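Local coordinates for YkuI protein (Bacillus subtilis, PDB 2BAS) that binds the second messenger cyclic di-GMP and, through its EAL domain, is probably a phosphodiesterase that cleaves it, at residues Asp320-Leu325 and Met413-Asp418; Cys332-Tyr337 and Tyr393-Thr398; Phe388-Tyr393 and Met401-Ser406. All coordinates share one frame; numbering follows the deposited sequence.

Contact 1 of 3, residues Asp320-Leu325 and Met413-Asp418; sequences DFIKKL and MYLFID
The backbone N of Leu325 donates to Phe321 O at 2.8 Å. This helical bond sets the two side chains one turn apart, and both lean toward Leu415. The contact packs helix 318-328 against a central strand of the six-stranded antiparallel sheet of the C-terminal domain. The strand order of that sheet is consistent with a PAS-like fold. The short helix and strand segments run at 35° to each other, with axes 11.5 Å apart at closest approach. At this ordinary helix-on-sheet spacing the contact is made by side chains.

Leu325 and Leu415 do most of this, reaching toward each other tip to tip. In both leucines CG lies opposite the backbone N (chi1 175° in Leu415, -172° in Leu325), which sends the methyls out across the interface. Leu325 CD2 meets both methyls at the end of Leu415, with CD1 3.8 Å away. Phe321 approaches the same methyl from one helical turn before Leu325, its CE2 lying 4.4 Å from Leu415 CD1. Ile322 adds its branch methyl CG2, also at 4.4 Å from Leu415 CD1. Leu415 CD1 is thus met by three residues of the helix. All the touching groups are apolar and buried. The long helix 271-311 joins the same cluster, with Val307 against Phe321 and Leu415, and Ala306 against Leu325.

The polar groups of the helix lie on another side. Lys323 NZ forms a salt bridge with Asp320 OD1 at 3.3 Å, one turn back, and meets it nearly in line with the C-O bond. Lys323 also makes a cation-pi contact with Tyr359. At the far end of the contact Ile417 touches more lightly, its CD1 lying 4.5 Å from Leu325 CD2.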
loop_
_atom_site.group_PDB
_atom_site.type_symbol
_atom_site.label_atom_id
_atom_site.label_comp_id
_atom_site.label_asym_id
_atom_site.label_seq_id
_atom_site.Cartn_x
_atom_site.Cartn_y
_atom_site.Cartn_z
ATOM N N ASP A 320 -21.525 -17.233 27.941
ATOM C CA ASP A 320 -21.280 -18.581 28.406
ATOM C C ASP A 320 -20.989 -19.522 27.238
ATOM O O ASP A 320 -20.179 -20.443 27.370
ATOM C CB ASP A 320 -22.446 -19.073 29.262
ATOM C CG ASP A 320 -22.496 -18.389 30.642
ATOM O OD1 ASP A 320 -21.434 -17.915 31.120
ATOM O OD2 ASP A 320 -23.593 -18.335 31.256
ATOM N N PHE A 321 -21.626 -19.271 26.092
ATOM C CA PHE A 321 -21.405 -20.095 24.895
ATOM C C PHE A 321 -19.961 -20.054 24.369
ATOM O O PHE A 321 -19.402 -21.099 24.017
ATOM C CB PHE A 321 -22.417 -19.753 23.782
ATOM C CG PHE A 321 -21.976 -20.169 22.398
ATOM C CD1 PHE A 321 -21.952 -21.513 22.024
ATOM C CD2 PHE A 321 -21.586 -19.209 21.464
ATOM C CE1 PHE A 321 -21.530 -21.896 20.738
ATOM C CE2 PHE A 321 -21.165 -19.579 20.166
ATOM C CZ PHE A 321 -21.139 -20.917 19.806
ATOM N N ILE A 322 -19.365 -18.863 24.315
ATOM C CA ILE A 322 -18.007 -18.725 23.779
ATOM C C ILE A 322 -16.943 -19.301 24.719
ATOM O O ILE A 322 -15.897 -19.778 24.262
ATOM C CB ILE A 322 -17.653 -17.274 23.328
ATOM C CG1 ILE A 322 -17.717 -16.274 24.496
ATOM C CG2 ILE A 322 -18.547 -16.838 22.160
ATOM C CD1 ILE A 322 -17.223 -14.868 24.132
ATOM N N LYS A 323 -17.218 -19.268 26.022
ATOM C CA LYS A 323 -16.310 -19.836 27.009
ATOM C C LYS A 323 -16.214 -21.335 26.780
ATOM O O LYS A 323 -15.134 -21.928 26.890
ATOM C CB LYS A 323 -16.801 -19.560 28.432
ATOM C CG LYS A 323 -16.877 -18.090 28.821
ATOM C CD LYS A 323 -17.463 -17.966 30.205
ATOM C CE LYS A 323 -17.797 -16.529 30.536
ATOM N NZ LYS A 323 -18.571 -16.463 31.820
ATOM N N LYS A 324 -17.358 -21.933 26.454
ATOM C CA LYS A 324 -17.441 -23.352 26.155
ATOM C C LYS A 324 -16.852 -23.625 24.774
ATOM O O LYS A 324 -16.139 -24.602 24.590
ATOM C CB LYS A 324 -18.885 -23.848 26.231
ATOM C CG LYS A 324 -19.524 -23.801 27.620
ATOM C CD LYS A 324 -20.909 -24.457 27.584
ATOM C CE LYS A 324 -21.702 -24.293 28.886
ATOM N NZ LYS A 324 -22.232 -22.910 29.074
ATOM N N LEU A 325 -17.137 -22.765 23.799
ATOM C CA LEU A 325 -16.526 -22.944 22.483
ATOM C C LEU A 325 -14.992 -22.920 22.587
ATOM O O LEU A 325 -14.319 -23.789 22.025
ATOM C CB LEU A 325 -17.035 -21.910 21.474
ATOM C CG LEU A 325 -16.594 -22.134 20.017
ATOM C CD1 LEU A 325 -17.120 -23.463 19.465
ATOM C CD2 LEU A 325 -17.008 -20.967 19.116
HETATM N N MSE A 413 -25.944 -12.959 13.591
HETATM C CA MSE A 413 -24.852 -12.797 14.556
HETATM C C MSE A 413 -23.578 -13.316 13.911
HETATM O O MSE A 413 -23.629 -14.093 12.968
HETATM C CB MSE A 413 -25.143 -13.527 15.865
HETATM C CG MSE A 413 -26.200 -12.865 16.716
HETATM SE SE MSE A 413 -26.770 -14.002 18.218
HETATM C CE MSE A 413 -28.370 -12.964 18.869
ATOM N N TYR A 414 -22.429 -12.876 14.395
ATOM C CA TYR A 414 -21.191 -13.271 13.765
ATOM C C TYR A 414 -20.146 -13.641 14.797
ATOM O O TYR A 414 -20.001 -12.984 15.826
ATOM C CB TYR A 414 -20.708 -12.186 12.779
ATOM C CG TYR A 414 -21.736 -11.938 11.711
ATOM C CD1 TYR A 414 -22.713 -10.961 11.872
ATOM C CD2 TYR A 414 -21.781 -12.731 10.569
ATOM C CE1 TYR A 414 -23.705 -10.764 10.908
ATOM C CE2 TYR A 414 -22.767 -12.543 9.593
ATOM C CZ TYR A 414 -23.724 -11.558 9.770
ATOM O OH TYR A 414 -24.694 -11.365 8.803
ATOM N N LEU A 415 -19.432 -14.718 14.492
ATOM C CA LEU A 415 -18.483 -15.312 15.389
ATOM C C LEU A 415 -17.087 -15.109 14.814
ATOM O O LEU A 415 -16.859 -15.282 13.606
ATOM C CB LEU A 415 -18.812 -16.794 15.526
ATOM C CG LEU A 415 -17.925 -17.761 16.313
ATOM C CD1 LEU A 415 -18.023 -17.519 17.822
ATOM C CD2 LEU A 415 -18.352 -19.191 15.957
ATOM N N PHE A 416 -16.156 -14.729 15.687
ATOM C CA PHE A 416 -14.797 -14.506 15.259
ATOM C C PHE A 416 -13.865 -15.324 16.128
ATOM O O PHE A 416 -13.963 -15.303 17.367
ATOM C CB PHE A 416 -14.479 -13.020 15.291
ATOM C CG PHE A 416 -15.381 -12.207 14.420
ATOM C CD1 PHE A 416 -16.583 -11.701 14.918
ATOM C CD2 PHE A 416 -15.058 -11.982 13.091
ATOM C CE1 PHE A 416 -17.440 -10.980 14.116
ATOM C CE2 PHE A 416 -15.897 -11.260 12.279
ATOM C CZ PHE A 416 -17.088 -10.751 12.785
ATOM N N ILE A 417 -13.009 -16.097 15.462
ATOM C CA ILE A 417 -12.039 -16.960 16.117
ATOM C C ILE A 417 -10.652 -16.620 15.584
ATOM O O ILE A 417 -10.377 -16.832 14.406
ATOM C CB ILE A 417 -12.322 -18.425 15.818
ATOM C CG1 ILE A 417 -13.736 -18.811 16.268
ATOM C CG2 ILE A 417 -11.293 -19.289 16.475
ATOM C CD1 ILE A 417 -14.205 -20.153 15.716
ATOM N N ASP A 418 -9.792 -16.079 16.442
ATOM C CA ASP A 418 -8.420 -15.727 16.051
ATOM C C ASP A 418 -7.521 -16.929 16.263
ATOM O O ASP A 418 -7.588 -17.567 17.307
ATOM C CB ASP A 418 -7.914 -14.522 16.861
ATOM C CG ASP A 418 -8.683 -13.226 16.548
ATOM O OD1 ASP A 418 -9.356 -13.150 15.486
ATOM O OD2 ASP A 418 -8.610 -12.278 17.369
#

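Contact 2 of 3, residues Cys332-Tyr337 and Tyr393-Thr398; sequences CSFRIY and YSDLET
Arg335 and Asp395 meet head-on, their flat groups nearly coplanar. The guanidinium and carboxylate planes differ by 21°. The carboxylate lies at the edge of the guanidinium, and Arg335 NH2 donates to Asp395 OD2 at 2.9 Å. It arrives on the syn side of that oxygen, somewhat out of the carboxylate plane. Arg335 NH1 adds only weak bonds to the two oxygens of Asp395.

Glu397 is turned differently. Its carboxylate stands at 72° to the guanidinium, and Arg335 NH1 reaches Glu397 OE1 at 2.6 Å from above the carboxylate plane. The bend of the arginine chain at chi3 (-78°) swings NH1 and NH2 toward these two acids. Outside the two segments, NH2 also forms a salt bridge with Asp418, and the other oxygen of Glu397 bonds to the hydroxyl of Tyr363.

Asp395 is itself held in place. Its OD1 accepts from Thr398 N at 2.7 Å, nearly in line with the C-O bond. Thr398 OG1 donates to the same OD1 at 3.0 Å, from above the carboxylate plane. With OD1 gripped this way, OD2 is presented to the arginine.

Phe334 packs beside the ion pair. The rim of its ring faces Asp395, with CZ 3.9 Å from OD2, and the ring is almost perpendicular to the carboxylate. Phe334 CE1 also touches the methyl CG2 of Thr398 at 3.6 Å. Arg335 CB lies over one face of the same ring.

The loop after the edge strand 388-394 is thus tied to the start of strand 335-340, across two intervening strands of the sheet. Asp395 OD1, accepting from the backbone N three residues on, makes an Asx motif, here tied into a salt-bridge network.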
loop_
_atom_site.group_PDB
_atom_site.type_symbol
_atom_site.label_atom_id
_atom_site.label_comp_id
_atom_site.label_asym_id
_atom_site.label_seq_id
_atom_site.Cartn_x
_atom_site.Cartn_y
_atom_site.Cartn_z
ATOM N N CYS A 332 -6.645 -24.651 18.742
ATOM C CA CYS A 332 -6.466 -23.832 17.537
ATOM C C CYS A 332 -6.914 -22.378 17.622
ATOM O O CYS A 332 -7.063 -21.720 16.595
ATOM C CB CYS A 332 -7.126 -24.500 16.326
ATOM S SG CYS A 332 -8.886 -24.833 16.514
ATOM N N SER A 333 -7.111 -21.857 18.826
ATOM C CA SER A 333 -7.474 -20.445 18.948
ATOM C C SER A 333 -6.901 -19.775 20.197
ATOM O O SER A 333 -6.410 -20.448 21.088
ATOM C CB SER A 333 -8.999 -20.236 18.822
ATOM O OG SER A 333 -9.745 -20.979 19.776
ATOM N N PHE A 334 -6.938 -18.447 20.246
ATOM C CA PHE A 334 -6.466 -17.726 21.441
ATOM C C PHE A 334 -7.403 -16.555 21.752
ATOM O O PHE A 334 -7.318 -15.947 22.807
ATOM C CB PHE A 334 -4.995 -17.270 21.315
ATOM C CG PHE A 334 -4.806 -16.071 20.422
ATOM C CD1 PHE A 334 -4.708 -14.791 20.969
ATOM C CD2 PHE A 334 -4.740 -16.219 19.041
ATOM C CE1 PHE A 334 -4.539 -13.675 20.157
ATOM C CE2 PHE A 334 -4.576 -15.125 18.218
ATOM C CZ PHE A 334 -4.476 -13.842 18.771
ATOM N N ARG A 335 -8.311 -16.260 20.839
ATOM C CA ARG A 335 -9.350 -15.250 21.100
ATOM C C ARG A 335 -10.624 -15.590 20.349
ATOM O O ARG A 335 -10.572 -15.977 19.170
ATOM C CB ARG A 335 -8.886 -13.846 20.732
ATOM C CG ARG A 335 -9.690 -12.764 21.409
ATOM C CD ARG A 335 -9.440 -11.402 20.814
ATOM N NE ARG A 335 -8.184 -10.797 21.255
ATOM C CZ ARG A 335 -7.082 -10.718 20.511
ATOM N NH1 ARG A 335 -6.002 -10.119 20.996
ATOM N NH2 ARG A 335 -7.065 -11.223 19.282
ATOM N N ILE A 336 -11.753 -15.483 21.053
ATOM C CA ILE A 336 -13.093 -15.690 20.476
ATOM C C ILE A 336 -14.070 -14.619 20.990
ATOM O O ILE A 336 -14.057 -14.297 22.183
ATOM C CB ILE A 336 -13.636 -17.112 20.780
ATOM C CG1 ILE A 336 -12.612 -18.163 20.349
ATOM C CG2 ILE A 336 -14.985 -17.369 20.074
ATOM C CD1 ILE A 336 -13.024 -19.605 20.608
ATOM N N TYR A 337 -14.900 -14.081 20.084
ATOM C CA TYR A 337 -15.930 -13.076 20.396
ATOM C C TYR A 337 -16.994 -13.024 19.282
ATOM O O TYR A 337 -16.753 -13.522 18.176
ATOM C CB TYR A 337 -15.301 -11.682 20.599
ATOM C CG TYR A 337 -14.607 -11.108 19.372
ATOM C CD1 TYR A 337 -15.234 -10.169 18.551
ATOM C CD2 TYR A 337 -13.335 -11.520 19.032
ATOM C CE1 TYR A 337 -14.578 -9.657 17.413
ATOM C CE2 TYR A 337 -12.684 -11.033 17.920
ATOM C CZ TYR A 337 -13.293 -10.105 17.113
ATOM O OH TYR A 337 -12.586 -9.654 16.016
ATOM N N TYR A 393 -2.336 -11.346 8.944
ATOM C CA TYR A 393 -2.151 -9.988 9.422
ATOM C C TYR A 393 -1.639 -9.993 10.865
ATOM O O TYR A 393 -1.688 -11.014 11.549
ATOM C CB TYR A 393 -3.442 -9.208 9.271
ATOM C CG TYR A 393 -4.505 -9.551 10.280
ATOM C CD1 TYR A 393 -4.686 -8.757 11.420
ATOM C CD2 TYR A 393 -5.347 -10.640 10.089
ATOM C CE1 TYR A 393 -5.673 -9.051 12.356
ATOM C CE2 TYR A 393 -6.356 -10.938 11.021
ATOM C CZ TYR A 393 -6.502 -10.137 12.151
ATOM O OH TYR A 393 -7.466 -10.420 13.085
ATOM N N SER A 394 -1.149 -8.854 11.334
ATOM C CA SER A 394 -0.514 -8.791 12.656
ATOM C C SER A 394 -1.494 -8.444 13.799
ATOM O O SER A 394 -2.181 -7.418 13.750
ATOM C CB SER A 394 0.636 -7.799 12.598
ATOM O OG SER A 394 1.284 -7.712 13.844
ATOM N N ASP A 395 -1.568 -9.293 14.822
ATOM C CA ASP A 395 -2.484 -9.028 15.945
ATOM C C ASP A 395 -1.987 -7.843 16.764
ATOM O O ASP A 395 -0.857 -7.859 17.245
ATOM C CB ASP A 395 -2.611 -10.249 16.850
ATOM C CG ASP A 395 -3.565 -10.022 18.006
ATOM O OD1 ASP A 395 -3.069 -9.788 19.115
ATOM O OD2 ASP A 395 -4.802 -10.060 17.811
ATOM N N LEU A 396 -2.826 -6.823 16.933
ATOM C CA LEU A 396 -2.393 -5.592 17.624
ATOM C C LEU A 396 -1.993 -5.761 19.082
ATOM O O LEU A 396 -1.090 -5.067 19.559
ATOM C CB LEU A 396 -3.408 -4.461 17.475
ATOM C CG LEU A 396 -3.138 -3.472 16.334
ATOM C CD1 LEU A 396 -4.153 -2.335 16.376
ATOM C CD2 LEU A 396 -1.717 -2.903 16.389
ATOM N N GLU A 397 -2.639 -6.694 19.776
ATOM C CA GLU A 397 -2.332 -6.924 21.185
ATOM C C GLU A 397 -1.116 -7.818 21.371
ATOM O O GLU A 397 -0.165 -7.425 22.040
ATOM C CB GLU A 397 -3.548 -7.471 21.949
ATOM C CG GLU A 397 -4.708 -6.472 22.030
ATOM C CD GLU A 397 -5.995 -7.047 22.643
ATOM O OE1 GLU A 397 -6.069 -8.275 22.897
ATOM O OE2 GLU A 397 -6.940 -6.250 22.870
ATOM N N THR A 398 -1.135 -9.007 20.772
ATOM C CA THR A 398 -0.071 -9.991 21.002
ATOM C C THR A 398 1.222 -9.710 20.236
ATOM O O THR A 398 2.319 -9.988 20.740
ATOM C CB THR A 398 -0.533 -11.454 20.771
ATOM O OG1 THR A 398 -0.762 -11.688 19.379
ATOM C CG2 THR A 398 -1.805 -11.750 21.553
#

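Contact 3 of 3, residues Phe388-Tyr393 and Met401-Ser406; sequences FFSDLY and MIRTFS
Tyr393 and Ile402 form the tight end of this beta hairpin. Their backbones make an antiparallel hydrogen-bonded pair, with Ile402 N donating to Tyr393 O at 2.9 Å. Ile402 CG1 lies over one face of the tyrosine ring in a CH-pi contact, 4.2 Å from its centroid. At the ring edge the tyrosine hydroxyl is hydrogen-bonded to Thr404 OG1.

A second ladder pairs Phe388 with Ser406 and Phe389 with Phe405. The rings of Phe389 and Phe405 meet obliquely, and both touch Phe299 of helix 271-311.

Between the ladders the register slips by one, and residues 390-392 bow out. Ser390 bridges the break. Its N donates to Thr404 O at 2.8 Å, and its OG accepts from Thr404 N at 3.0 Å. Arg403 NE bonds to Ser390 O at 3.2 Å, while Leu392 CG sits over one face of the guanidinium.

The outer side is looser and partly exposed. Asp391 points away from strand 401-409 and forms salt bridges with Arg224 and Lys225 of the second subunit. Where regular pairing lapses, one backbone bond and the polar side chains of Ser390 and Arg403 keep the strands joined, and the carboxylate of Asp391 ties the loop to basic side chains of the second subunit.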
loop_
_atom_site.group_PDB
_atom_site.type_symbol
_atom_site.label_atom_id
_atom_site.label_comp_id
_atom_site.label_asym_id
_atom_site.label_seq_id
_atom_site.Cartn_x
_atom_site.Cartn_y
_atom_site.Cartn_z
ATOM N N PHE A 388 -14.997 -18.416 6.743
ATOM C CA PHE A 388 -13.711 -18.347 5.999
ATOM C C PHE A 388 -12.556 -17.649 6.724
ATOM O O PHE A 388 -12.770 -16.816 7.609
ATOM C CB PHE A 388 -13.898 -17.682 4.641
ATOM C CG PHE A 388 -14.551 -16.336 4.717
ATOM C CD1 PHE A 388 -13.830 -15.221 5.129
ATOM C CD2 PHE A 388 -15.893 -16.184 4.373
ATOM C CE1 PHE A 388 -14.437 -13.979 5.205
ATOM C CE2 PHE A 388 -16.506 -14.949 4.438
ATOM C CZ PHE A 388 -15.787 -13.843 4.854
ATOM N N PHE A 389 -11.331 -17.993 6.309
ATOM C CA PHE A 389 -10.107 -17.451 6.872
ATOM C C PHE A 389 -9.800 -16.078 6.323
ATOM O O PHE A 389 -9.905 -15.841 5.118
ATOM C CB PHE A 389 -8.892 -18.314 6.477
ATOM C CG PHE A 389 -8.721 -19.576 7.268
ATOM C CD1 PHE A 389 -9.225 -19.703 8.549
ATOM C CD2 PHE A 389 -7.969 -20.617 6.747
ATOM C CE1 PHE A 389 -9.044 -20.875 9.277
ATOM C CE2 PHE A 389 -7.771 -21.796 7.476
ATOM C CZ PHE A 389 -8.316 -21.924 8.743
ATOM N N SER A 390 -9.337 -15.189 7.185
ATOM C CA SER A 390 -8.753 -13.948 6.703
ATOM C C SER A 390 -7.373 -14.301 6.171
ATOM O O SER A 390 -6.913 -15.439 6.325
ATOM C CB SER A 390 -8.608 -12.952 7.848
ATOM O OG SER A 390 -7.525 -13.296 8.690
ATOM N N ASP A 391 -6.709 -13.335 5.553
ATOM C CA ASP A 391 -5.301 -13.484 5.199
ATOM C C ASP A 391 -4.430 -13.208 6.432
ATOM O O ASP A 391 -4.955 -12.856 7.483
ATOM C CB ASP A 391 -4.919 -12.537 4.059
ATOM C CG ASP A 391 -5.271 -11.094 4.347
ATOM O OD1 ASP A 391 -6.416 -10.817 4.794
ATOM O OD2 ASP A 391 -4.423 -10.230 4.082
ATOM N N LEU A 392 -3.116 -13.404 6.302
ATOM C CA LEU A 392 -2.165 -13.154 7.377
ATOM C C LEU A 392 -2.080 -11.678 7.689
ATOM O O LEU A 392 -1.774 -10.855 6.812
ATOM C CB LEU A 392 -0.771 -13.634 6.986
ATOM C CG LEU A 392 -0.600 -15.148 6.869
ATOM C CD1 LEU A 392 0.598 -15.500 5.969
ATOM C CD2 LEU A 392 -0.519 -15.802 8.253
ATOM N N TYR A 393 -2.336 -11.346 8.944
ATOM C CA TYR A 393 -2.151 -9.988 9.422
ATOM C C TYR A 393 -1.639 -9.993 10.865
ATOM O O TYR A 393 -1.688 -11.014 11.549
ATOM C CB TYR A 393 -3.442 -9.208 9.271
ATOM C CG TYR A 393 -4.505 -9.551 10.280
ATOM C CD1 TYR A 393 -4.686 -8.757 11.420
ATOM C CD2 TYR A 393 -5.347 -10.640 10.089
ATOM C CE1 TYR A 393 -5.673 -9.051 12.356
ATOM C CE2 TYR A 393 -6.356 -10.938 11.021
ATOM C CZ TYR A 393 -6.502 -10.137 12.151
ATOM O OH TYR A 393 -7.466 -10.420 13.085
HETATM N N MSE A 401 1.887 -12.636 13.842
HETATM C CA MSE A 401 1.133 -12.876 12.633
HETATM C C MSE A 401 0.084 -13.940 12.918
HETATM O O MSE A 401 0.428 -15.068 13.315
HETATM C CB MSE A 401 2.066 -13.340 11.496
HETATM C CG MSE A 401 3.092 -12.296 11.038
HETATM SE SE MSE A 401 2.309 -10.572 10.452
HETATM C CE MSE A 401 1.604 -11.129 8.707
ATOM N N ILE A 402 -1.181 -13.582 12.712
ATOM C CA ILE A 402 -2.308 -14.479 12.926
ATOM C C ILE A 402 -3.243 -14.581 11.685
ATOM O O ILE A 402 -3.021 -13.952 10.638
ATOM C CB ILE A 402 -3.152 -13.993 14.138
ATOM C CG1 ILE A 402 -3.696 -12.578 13.886
ATOM C CG2 ILE A 402 -2.299 -13.982 15.425
ATOM C CD1 ILE A 402 -5.022 -12.287 14.577
ATOM N N ARG A 403 -4.287 -15.379 11.828
ATOM C CA ARG A 403 -5.416 -15.408 10.904
ATOM C C ARG A 403 -6.672 -15.475 11.758
ATOM O O ARG A 403 -6.655 -16.087 12.824
ATOM C CB ARG A 403 -5.343 -16.615 9.967
ATOM C CG ARG A 403 -4.464 -16.419 8.719
ATOM C CD ARG A 403 -4.435 -17.692 7.843
ATOM N NE ARG A 403 -4.410 -17.397 6.407
ATOM C CZ ARG A 403 -3.394 -17.667 5.599
ATOM N NH1 ARG A 403 -2.306 -18.231 6.069
ATOM N NH2 ARG A 403 -3.462 -17.376 4.313
ATOM N N THR A 404 -7.733 -14.822 11.303
ATOM C CA THR A 404 -9.039 -14.804 11.971
ATOM C C THR A 404 -9.988 -15.620 11.116
ATOM O O THR A 404 -9.963 -15.501 9.890
ATOM C CB THR A 404 -9.626 -13.368 12.047
ATOM O OG1 THR A 404 -8.778 -12.520 12.830
ATOM C CG2 THR A 404 -11.068 -13.356 12.649
ATOM N N PHE A 405 -10.824 -16.436 11.758
ATOM C CA PHE A 405 -11.865 -17.195 11.067
ATOM C C PHE A 405 -13.263 -16.648 11.398
ATOM O O PHE A 405 -13.626 -16.590 12.571
ATOM C CB PHE A 405 -11.784 -18.676 11.418
ATOM C CG PHE A 405 -12.775 -19.510 10.683
ATOM C CD1 PHE A 405 -12.484 -19.995 9.407
ATOM C CD2 PHE A 405 -14.023 -19.784 11.239
ATOM C CE1 PHE A 405 -13.410 -20.756 8.711
ATOM C CE2 PHE A 405 -14.961 -20.552 10.537
ATOM C CZ PHE A 405 -14.655 -21.032 9.276
ATOM N N SER A 406 -14.020 -16.271 10.360
ATOM C CA SER A 406 -15.363 -15.662 10.468
ATOM C C SER A 406 -16.467 -16.652 10.156
ATOM O O SER A 406 -16.471 -17.247 9.086
ATOM C CB SER A 406 -15.523 -14.539 9.447
ATOM O OG SER A 406 -14.515 -13.585 9.602
#

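All three contacts lie in the C-terminal domain and share its six-stranded antiparallel sheet. Contacts 2 and 3 are closest, with centres about 9 Å apart, and they share Tyr393. The centre of contact 1 is about 13 Å from that of contact 2 and about 15 Å from that of contact 3. Along the chain contacts 2 and 3 are nested inside the loop that contact 1 closes, and their own segments alternate. Strand 413-419 lies between strands 335-340 and 401-409. Its Asp418 links the sites, with one oxygen on Arg335 and the other on Thr404. Contact 1 packs a helix on the sheet, whereas contacts 2 and 3 gather at its edge strand, which touches the second subunit.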